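Local atomic coordinates of immunoreactive 84kD antigen PG93 (Porphyromonas gingivalis, PDB entry 5M11), a protein that serves as an essential bacterial-surface component of the type-IX secretion system and binds calcium and zinc ions. Residues G496-N501 and D512-V517; D480-I485 and A559-S564; Y123-F128 and T151-L156. All coordinates share one frame; numbering follows the deposited sequence.

Contact 1: residues G496-N501 and D512-V517. With ZN (zinc ion), chain G; CA (calcium ion), chain B.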
loop_
_atom_site.group_PDB
_atom_site.type_symbol
_atom_site.label_atom_id
_atom_site.label_comp_id
_atom_site.label_asym_id
_atom_site.label_seq_id
_atom_site.Cartn_x
_atom_site.Cartn_y
_atom_site.Cartn_z
ATOM N N GLY A 496 2.266 12.040 -26.690
ATOM C CA GLY A 496 2.474 10.843 -27.493
ATOM C C GLY A 496 3.569 9.969 -26.925
ATOM O O GLY A 496 3.585 9.670 -25.726
ATOM N N VAL A 497 4.494 9.562 -27.796
ATOM C CA VAL A 497 5.701 8.780 -27.519
ATOM C C VAL A 497 6.800 9.313 -28.440
ATOM O O VAL A 497 6.533 9.611 -29.608
ATOM C CB VAL A 497 5.493 7.245 -27.725
ATOM C CG1 VAL A 497 6.805 6.464 -27.617
ATOM C CG2 VAL A 497 4.442 6.676 -26.785
ATOM N N LEU A 498 8.027 9.405 -27.932
ATOM C CA LEU A 498 9.173 9.782 -28.741
ATOM C C LEU A 498 10.161 8.598 -28.812
ATOM O O LEU A 498 10.630 8.093 -27.779
ATOM C CB LEU A 498 9.847 11.065 -28.214
ATOM C CG LEU A 498 11.280 11.329 -28.673
ATOM C CD1 LEU A 498 11.330 11.975 -30.055
ATOM C CD2 LEU A 498 12.000 12.166 -27.675
ATOM N N ILE A 499 10.440 8.144 -30.038
ATOM C CA ILE A 499 11.422 7.095 -30.313
ATOM C C ILE A 499 12.617 7.817 -30.914
ATOM O O ILE A 499 12.415 8.641 -31.805
ATOM C CB ILE A 499 10.872 5.963 -31.241
ATOM C CG1 ILE A 499 9.519 5.414 -30.758
ATOM C CG2 ILE A 499 11.889 4.834 -31.473
ATOM C CD1 ILE A 499 8.367 5.894 -31.585
ATOM N N PHE A 500 13.838 7.568 -30.408
ATOM C CA PHE A 500 15.024 8.214 -30.968
ATOM C C PHE A 500 16.294 7.382 -30.779
ATOM O O PHE A 500 16.386 6.598 -29.828
ATOM C CB PHE A 500 15.224 9.614 -30.382
ATOM C CG PHE A 500 15.547 9.642 -28.918
ATOM C CD1 PHE A 500 16.861 9.769 -28.484
ATOM C CD2 PHE A 500 14.536 9.582 -27.966
ATOM C CE1 PHE A 500 17.163 9.797 -27.122
ATOM C CE2 PHE A 500 14.838 9.603 -26.608
ATOM C CZ PHE A 500 16.153 9.704 -26.196
ATOM N N ASN A 501 17.273 7.572 -31.694
ATOM C CA ASN A 501 18.571 6.906 -31.665
ATOM C C ASN A 501 19.674 7.925 -31.898
ATOM O O ASN A 501 19.790 8.495 -32.979
ATOM C CB ASN A 501 18.653 5.767 -32.682
ATOM C CG ASN A 501 19.681 4.731 -32.318
ATOM O OD1 ASN A 501 20.889 4.992 -32.284
ATOM N ND2 ASN A 501 19.220 3.525 -32.046
ATOM N N ASP A 512 21.547 11.684 -35.870
ATOM C CA ASP A 512 20.435 11.004 -35.207
ATOM C C ASP A 512 19.274 10.667 -36.119
ATOM O O ASP A 512 19.072 11.302 -37.155
ATOM C CB ASP A 512 19.883 11.868 -34.072
ATOM C CG ASP A 512 20.780 11.953 -32.870
ATOM O OD1 ASP A 512 21.990 11.700 -33.015
ATOM O OD2 ASP A 512 20.278 12.296 -31.783
ATOM N N SER A 513 18.503 9.656 -35.687
ATOM C CA SER A 513 17.239 9.161 -36.232
ATOM C C SER A 513 16.203 9.258 -35.114
ATOM O O SER A 513 16.486 8.819 -33.991
ATOM C CB SER A 513 17.375 7.720 -36.718
ATOM O OG SER A 513 18.255 7.563 -37.817
ATOM N N HIS A 514 15.039 9.878 -35.380
ATOM C CA HIS A 514 13.982 10.025 -34.365
ATOM C C HIS A 514 12.616 10.120 -35.001
ATOM O O HIS A 514 12.459 10.620 -36.119
ATOM C CB HIS A 514 14.216 11.238 -33.429
ATOM C CG HIS A 514 13.714 12.559 -33.947
ATOM N ND1 HIS A 514 14.499 13.366 -34.751
ATOM C CD2 HIS A 514 12.519 13.170 -33.743
ATOM C CE1 HIS A 514 13.757 14.429 -35.017
ATOM N NE2 HIS A 514 12.556 14.353 -34.433
ATOM N N LEU A 515 11.620 9.685 -34.259
ATOM C CA LEU A 515 10.249 9.772 -34.704
ATOM C C LEU A 515 9.365 10.081 -33.539
ATOM O O LEU A 515 9.231 9.268 -32.614
ATOM C CB LEU A 515 9.776 8.486 -35.428
ATOM C CG LEU A 515 8.354 8.531 -36.026
ATOM C CD1 LEU A 515 8.322 9.358 -37.309
ATOM C CD2 LEU A 515 7.813 7.143 -36.244
ATOM N N TYR A 516 8.757 11.260 -33.591
ATOM C CA TYR A 516 7.777 11.671 -32.600
ATOM C C TYR A 516 6.354 11.231 -33.103
ATOM O O TYR A 516 5.876 11.684 -34.164
ATOM C CB TYR A 516 7.880 13.180 -32.299
ATOM C CG TYR A 516 6.794 13.701 -31.381
ATOM C CD1 TYR A 516 6.498 13.056 -30.178
ATOM C CD2 TYR A 516 6.077 14.849 -31.700
ATOM C CE1 TYR A 516 5.490 13.523 -29.339
ATOM C CE2 TYR A 516 5.080 15.334 -30.857
ATOM C CZ TYR A 516 4.788 14.665 -29.682
ATOM O OH TYR A 516 3.808 15.136 -28.856
ATOM N N VAL A 517 5.730 10.290 -32.352
ATOM C CA VAL A 517 4.413 9.737 -32.658
ATOM C C VAL A 517 3.418 10.226 -31.565
ATOM O O VAL A 517 3.229 9.590 -30.525
ATOM C CB VAL A 517 4.421 8.190 -32.913
ATOM C CG1 VAL A 517 5.147 7.424 -31.832
ATOM C CG2 VAL A 517 3.030 7.622 -33.148
HETATM ZN ZN ZN G . 10.602 15.146 -34.689
HETATM CA CA CA B . 24.354 11.735 -32.684
#
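Strands 497-501 and 513-517 run antiparallel, their axes 4.6 Å apart at 178°, as the two arms of a beta hairpin. Six backbone hydrogen bonds join Val497, Ile499 and Asn501 with Val517, Leu515 and Ser513, each pair bonded twice. The bond from Leu515 N to Ile499 O is nearly straight at 172° and lies in the carbonyl plane. Leu498-Tyr516 and Phe500-His514 are the intervening non-hydrogen-bonded pairs. On the face carrying Val497, Ile499 and Val517, the side chains of Ile499 and Val517 cross obliquely, with Ile499 CD1 3.6 Å from Val517 CG1. On the other face, Phe500 and His514 touch at their CB atoms, 3.6 Å apart. The phenyl ring then leads away, whereas the imidazole turns its CD2 toward Leu498 CD1 at 4.1 Å. His514 CG sits between its own N and carbonyl carbon (chi1 85°), and NE2 binds zinc at 2.1 Å together with Asp463. At the hairpin's loop end, Asp512 OD1 binds calcium at 2.4 Å, alongside backbone oxygens of Asp502, Thr505 and Thr508 and a carboxylate oxygen of Asp511. Tyr461 serves both metal ligands, its ring stacked on His514 and its hydroxyl hydrogen-bonded to Asp512 OD2. Calcium thus ties up the hairpin's connecting loop, while zinc links its edge strand to Asp463; calcium would probably favour a charged Asp512, and zinc a His514 unprotonated at NE2.

Contact 2: residues D480-I485 and A559-S564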
loop_
_atom_site.group_PDB
_atom_site.type_symbol
_atom_site.label_atom_id
_atom_site.label_comp_id
_atom_site.label_asym_id
_atom_site.label_seq_id
_atom_site.Cartn_x
_atom_site.Cartn_y
_atom_site.Cartn_z
ATOM N N ASP A 480 17.418 1.969 -29.896
ATOM C CA ASP A 480 16.285 2.898 -29.958
ATOM C C ASP A 480 15.795 3.210 -28.547
ATOM O O ASP A 480 15.788 2.319 -27.687
ATOM C CB ASP A 480 15.137 2.297 -30.794
ATOM C CG ASP A 480 15.361 2.259 -32.290
ATOM O OD1 ASP A 480 16.540 2.251 -32.719
ATOM O OD2 ASP A 480 14.357 2.196 -33.033
ATOM N N LYS A 481 15.413 4.465 -28.297
ATOM C CA LYS A 481 14.939 4.868 -26.976
ATOM C C LYS A 481 13.526 5.359 -27.101
ATOM O O LYS A 481 13.260 6.245 -27.913
ATOM C CB LYS A 481 15.864 5.931 -26.352
ATOM C CG LYS A 481 17.258 5.394 -26.048
ATOM C CD LYS A 481 18.333 6.444 -26.189
ATOM C CE LYS A 481 19.718 5.866 -25.991
ATOM N NZ LYS A 481 20.283 5.317 -27.250
ATOM N N TRP A 482 12.604 4.738 -26.347
ATOM C CA TRP A 482 11.181 5.104 -26.326
ATOM C C TRP A 482 10.900 5.828 -25.049
ATOM O O TRP A 482 11.244 5.326 -23.975
ATOM C CB TRP A 482 10.250 3.872 -26.464
ATOM C CG TRP A 482 10.351 3.122 -27.769
ATOM C CD1 TRP A 482 11.491 2.716 -28.393
ATOM C CD2 TRP A 482 9.260 2.592 -28.546
ATOM N NE1 TRP A 482 11.182 2.047 -29.556
ATOM C CE2 TRP A 482 9.823 1.925 -29.656
ATOM C CE3 TRP A 482 7.861 2.641 -28.428
ATOM C CZ2 TRP A 482 9.043 1.315 -30.639
ATOM C CZ3 TRP A 482 7.089 2.033 -29.398
ATOM C CH2 TRP A 482 7.678 1.388 -30.497
ATOM N N VAL A 483 10.337 7.037 -25.151
ATOM C CA VAL A 483 9.961 7.832 -23.975
ATOM C C VAL A 483 8.508 8.275 -24.151
ATOM O O VAL A 483 8.211 8.892 -25.165
ATOM C CB VAL A 483 10.895 9.051 -23.663
ATOM C CG1 VAL A 483 10.798 9.439 -22.197
ATOM C CG2 VAL A 483 12.351 8.777 -24.014
ATOM N N ASN A 484 7.617 7.970 -23.179
ATOM C CA ASN A 484 6.210 8.410 -23.197
ATOM C C ASN A 484 6.089 9.875 -22.729
ATOM O O ASN A 484 6.941 10.342 -21.983
ATOM C CB ASN A 484 5.277 7.489 -22.368
ATOM C CG ASN A 484 5.646 7.209 -20.922
ATOM O OD1 ASN A 484 6.643 6.554 -20.606
ATOM N ND2 ASN A 484 4.744 7.529 -20.022
ATOM N N ILE A 485 5.057 10.606 -23.202
ATOM C CA ILE A 485 4.834 12.019 -22.819
ATOM C C ILE A 485 3.712 12.084 -21.788
ATOM O O ILE A 485 2.562 11.759 -22.104
ATOM C CB ILE A 485 4.545 12.998 -24.018
ATOM C CG1 ILE A 485 5.328 12.629 -25.326
ATOM C CG2 ILE A 485 4.751 14.479 -23.620
ATOM C CD1 ILE A 485 6.795 12.798 -25.367
ATOM N N ALA A 559 11.727 -2.599 -33.191
ATOM C CA ALA A 559 13.100 -2.298 -33.617
ATOM C C ALA A 559 13.181 -1.589 -35.015
ATOM O O ALA A 559 14.135 -0.836 -35.283
ATOM C CB ALA A 559 13.911 -3.584 -33.642
ATOM N N GLY A 560 12.184 -1.814 -35.868
ATOM C CA GLY A 560 12.189 -1.210 -37.192
ATOM C C GLY A 560 11.389 0.065 -37.384
ATOM O O GLY A 560 11.288 0.542 -38.520
ATOM N N VAL A 561 10.811 0.632 -36.302
ATOM C CA VAL A 561 9.956 1.821 -36.395
ATOM C C VAL A 561 10.711 3.000 -36.970
ATOM O O VAL A 561 10.163 3.648 -37.858
ATOM C CB VAL A 561 9.202 2.222 -35.097
ATOM C CG1 VAL A 561 8.144 1.184 -34.723
ATOM C CG2 VAL A 561 10.150 2.494 -33.927
ATOM N N LEU A 562 11.970 3.245 -36.530
ATOM C CA LEU A 562 12.775 4.375 -37.029
ATOM C C LEU A 562 13.176 4.213 -38.510
ATOM O O LEU A 562 13.421 5.218 -39.184
ATOM C CB LEU A 562 14.042 4.612 -36.189
ATOM C CG LEU A 562 13.891 5.190 -34.789
ATOM C CD1 LEU A 562 15.252 5.426 -34.173
ATOM C CD2 LEU A 562 13.076 6.475 -34.777
ATOM N N SER A 563 13.240 2.956 -38.994
ATOM C CA SER A 563 13.619 2.584 -40.348
ATOM C C SER A 563 12.420 2.450 -41.292
ATOM O O SER A 563 12.620 2.517 -42.502
ATOM C CB SER A 563 14.383 1.267 -40.319
ATOM O OG SER A 563 15.133 1.104 -41.513
ATOM N N SER A 564 11.191 2.273 -40.759
ATOM C CA SER A 564 9.976 2.091 -41.563
ATOM C C SER A 564 9.509 3.367 -42.260
ATOM O O SER A 564 9.721 4.477 -41.759
ATOM C CB SER A 564 8.829 1.521 -40.729
ATOM O OG SER A 564 8.386 2.396 -39.703
#
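Apolar packing is carried by Trp482 and Val561, which reach toward each other tip to tip. The indole is set with CG anti to the carbonyl carbon (chi1 -64°), and this sends the benzo end of the ring out toward the loop 559-564. There CZ2 meets Val561 CG2 at 3.7 Å and, less closely, CG1 at 4.2 Å, so that both methyl branches of the valine come up to one ring carbon.

The second kind of contact sets a carboxylate against a hydrocarbon. Asp480, just ahead of strand 481-485, points its side chain at the loop, where Asp480 OD2 lies 3.5 Å from Leu562 CG, and Leu562 CD1 lies 3.7 Å from Asp480 OD1. Leucine can offer these oxygens no hydrogen bond; the polar need of OD1 is met by Asn501 ND2 from the adjacent strand, a bond that helps to hold the carboxylate beside the leucine. Leu562 also rests on Ser513 and Leu515, beyond that strand.

Hydrogen bonding shapes the loop from within. Ser564 OG donates to Val561 O at 2.9 Å, from above the carbonyl plane, and weak backbone bonds from Ser563 N and Ser564 N to Gly560 O help to round the turn. The curl places Val561 and Leu562 side by side, both directed at segment 480-485.

The loop connects strands 551-555 and 570-575 of the following antiparallel sheet, and its packing against the preceding four-stranded meander is consistent with neighbouring blades of a beta-propeller.

Contact 3: residues Y123-F128 and T151-L156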
loop_
_atom_site.group_PDB
_atom_site.type_symbol
_atom_site.label_atom_id
_atom_site.label_comp_id
_atom_site.label_asym_id
_atom_site.label_seq_id
_atom_site.Cartn_x
_atom_site.Cartn_y
_atom_site.Cartn_z
ATOM N N TYR A 123 -18.097 2.216 23.241
ATOM C CA TYR A 123 -18.799 3.399 22.756
ATOM C C TYR A 123 -17.921 4.066 21.776
ATOM O O TYR A 123 -16.804 4.457 22.120
ATOM C CB TYR A 123 -19.165 4.354 23.889
ATOM C CG TYR A 123 -19.970 3.689 24.971
ATOM C CD1 TYR A 123 -21.362 3.667 24.918
ATOM C CD2 TYR A 123 -19.345 3.031 26.021
ATOM C CE1 TYR A 123 -22.110 2.995 25.882
ATOM C CE2 TYR A 123 -20.079 2.372 26.996
ATOM C CZ TYR A 123 -21.463 2.373 26.933
ATOM O OH TYR A 123 -22.167 1.743 27.916
ATOM N N LEU A 124 -18.397 4.163 20.535
ATOM C CA LEU A 124 -17.623 4.758 19.467
ATOM C C LEU A 124 -18.252 6.087 19.115
ATOM O O LEU A 124 -19.399 6.128 18.679
ATOM C CB LEU A 124 -17.549 3.793 18.264
ATOM C CG LEU A 124 -16.930 2.398 18.572
ATOM C CD1 LEU A 124 -17.990 1.348 18.771
ATOM C CD2 LEU A 124 -16.067 1.938 17.472
ATOM N N ALA A 125 -17.537 7.179 19.389
ATOM C CA ALA A 125 -17.986 8.524 19.056
ATOM C C ALA A 125 -17.192 8.984 17.874
ATOM O O ALA A 125 -15.966 9.019 17.959
ATOM C CB ALA A 125 -17.779 9.467 20.239
ATOM N N GLY A 126 -17.876 9.291 16.774
ATOM C CA GLY A 126 -17.245 9.763 15.547
ATOM C C GLY A 126 -18.114 10.683 14.702
ATOM O O GLY A 126 -19.061 11.294 15.207
ATOM N N GLY A 127 -17.790 10.785 13.412
ATOM C CA GLY A 127 -18.519 11.634 12.476
ATOM C C GLY A 127 -19.840 11.041 12.022
ATOM O O GLY A 127 -20.570 11.677 11.249
ATOM N N PHE A 128 -20.136 9.804 12.490
ATOM C CA PHE A 128 -21.326 8.991 12.198
ATOM C C PHE A 128 -22.315 9.043 13.356
ATOM O O PHE A 128 -23.443 8.544 13.210
ATOM C CB PHE A 128 -20.929 7.506 11.926
ATOM C CG PHE A 128 -20.007 6.910 12.964
ATOM C CD1 PHE A 128 -20.517 6.363 14.140
ATOM C CD2 PHE A 128 -18.625 6.988 12.817
ATOM C CE1 PHE A 128 -19.658 5.922 15.156
ATOM C CE2 PHE A 128 -17.770 6.525 13.822
ATOM C CZ PHE A 128 -18.290 5.997 14.986
ATOM N N THR A 151 -18.155 14.638 19.290
ATOM C CA THR A 151 -16.806 14.995 19.705
ATOM C C THR A 151 -16.201 14.013 20.757
ATOM O O THR A 151 -15.021 13.676 20.628
ATOM C CB THR A 151 -16.866 16.439 20.186
ATOM O OG1 THR A 151 -17.227 17.239 19.055
ATOM C CG2 THR A 151 -15.567 16.929 20.792
ATOM N N ASP A 152 -16.962 13.569 21.775
ATOM C CA ASP A 152 -16.418 12.683 22.813
ATOM C C ASP A 152 -17.520 11.960 23.600
ATOM O O ASP A 152 -18.687 12.342 23.505
ATOM C CB ASP A 152 -15.532 13.487 23.796
ATOM C CG ASP A 152 -14.318 12.726 24.314
ATOM O OD1 ASP A 152 -14.415 11.489 24.498
ATOM O OD2 ASP A 152 -13.291 13.367 24.576
ATOM N N VAL A 153 -17.150 10.925 24.370
ATOM C CA VAL A 153 -18.102 10.179 25.166
ATOM C C VAL A 153 -17.460 9.793 26.535
ATOM O O VAL A 153 -16.229 9.638 26.652
ATOM C CB VAL A 153 -18.712 8.951 24.396
ATOM C CG1 VAL A 153 -17.678 7.875 24.044
ATOM C CG2 VAL A 153 -19.926 8.353 25.122
ATOM N N ALA A 154 -18.316 9.704 27.571
ATOM C CA ALA A 154 -17.924 9.332 28.910
ATOM C C ALA A 154 -19.082 8.591 29.618
ATOM O O ALA A 154 -20.249 8.943 29.472
ATOM C CB ALA A 154 -17.494 10.554 29.698
ATOM N N LYS A 155 -18.748 7.540 30.355
ATOM C CA LYS A 155 -19.728 6.764 31.063
ATOM C C LYS A 155 -19.621 7.116 32.536
ATOM O O LYS A 155 -18.519 7.219 33.079
ATOM C CB LYS A 155 -19.488 5.264 30.770
ATOM C CG LYS A 155 -20.450 4.280 31.394
ATOM C CD LYS A 155 -21.826 4.239 30.759
ATOM C CE LYS A 155 -22.617 3.063 31.296
ATOM N NZ LYS A 155 -22.973 3.223 32.733
ATOM N N LEU A 156 -20.764 7.297 33.175
ATOM C CA LEU A 156 -20.863 7.642 34.582
ATOM C C LEU A 156 -21.615 6.564 35.413
ATOM O O LEU A 156 -21.999 5.497 34.929
ATOM C CB LEU A 156 -21.603 8.993 34.702
ATOM C CG LEU A 156 -20.882 10.229 34.220
ATOM C CD1 LEU A 156 -21.868 11.264 33.763
ATOM C CD2 LEU A 156 -20.071 10.835 35.327
#
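Tyr123 begins its path across the interface between two sheets at CB, which points toward strand 151-155 and meets Val153 CG1 at 3.8 Å. The same methyl lies 4.1 Å from Ala125 CB, two residues further along, so one valine branch fits against both side chains. Val153 presents it by placing CG1 between its own backbone N and carbonyl carbon (chi1 65°). From CB, the tyrosine CG lies anti to the carbonyl carbon (chi1 -55°), and the ring extends along the interface toward Lys155, whose CD approaches it obliquely. Strands 123-126 and 151-155 run antiparallel at 161°, with axes 6.2 Å apart at their closest. They belong to successive four-stranded meanders within the N-terminal beta-propeller, strand 121-126 being second in one sheet and strand 150-155 first in the next, so the contact is face packing between adjoining blades. At the tip, Tyr123 OH touches aliphatic carbons of the lysine, CE at 3.7 Å and CD at 3.8 Å, while its hydrogen bond goes to Glu174. Bends at chi2 and chi4 fold the Lys155 chain past the hydroxyl, and NZ curls back to a weak bond with Leu156 O. At the other end, Thr151 and Asp152 form a classic beta bulge opposite Leu164. Asp152 OD1 accepts Val153 N at 2.8 Å through its anti lone pair and also pairs with Arg114 in a salt bridge, while OD2 takes the amide of Leu199 in the next blade.

How the contacts relate
Contact 3 comes first along the chain, in the N-terminal propeller domain, with its centre about 62 Å from that of contact 1 and about 61 Å from that of contact 2, on the opposite side of the chain's centre. Contacts 1 and 2 lie together, their centres about 5 Å apart. Strands 481-485, 497-501 and 513-517 are successive members of one sheet; Phe500 O and Lys481 N, 2.8 Å apart, probably bond across the first two. The hairpin of contact 1 falls in sequence between the two segments of contact 2. One sheet, with its loops, therefore carries metal ligands and receives the next sheet's loop, while contact 3 joins sheets of a distant domain.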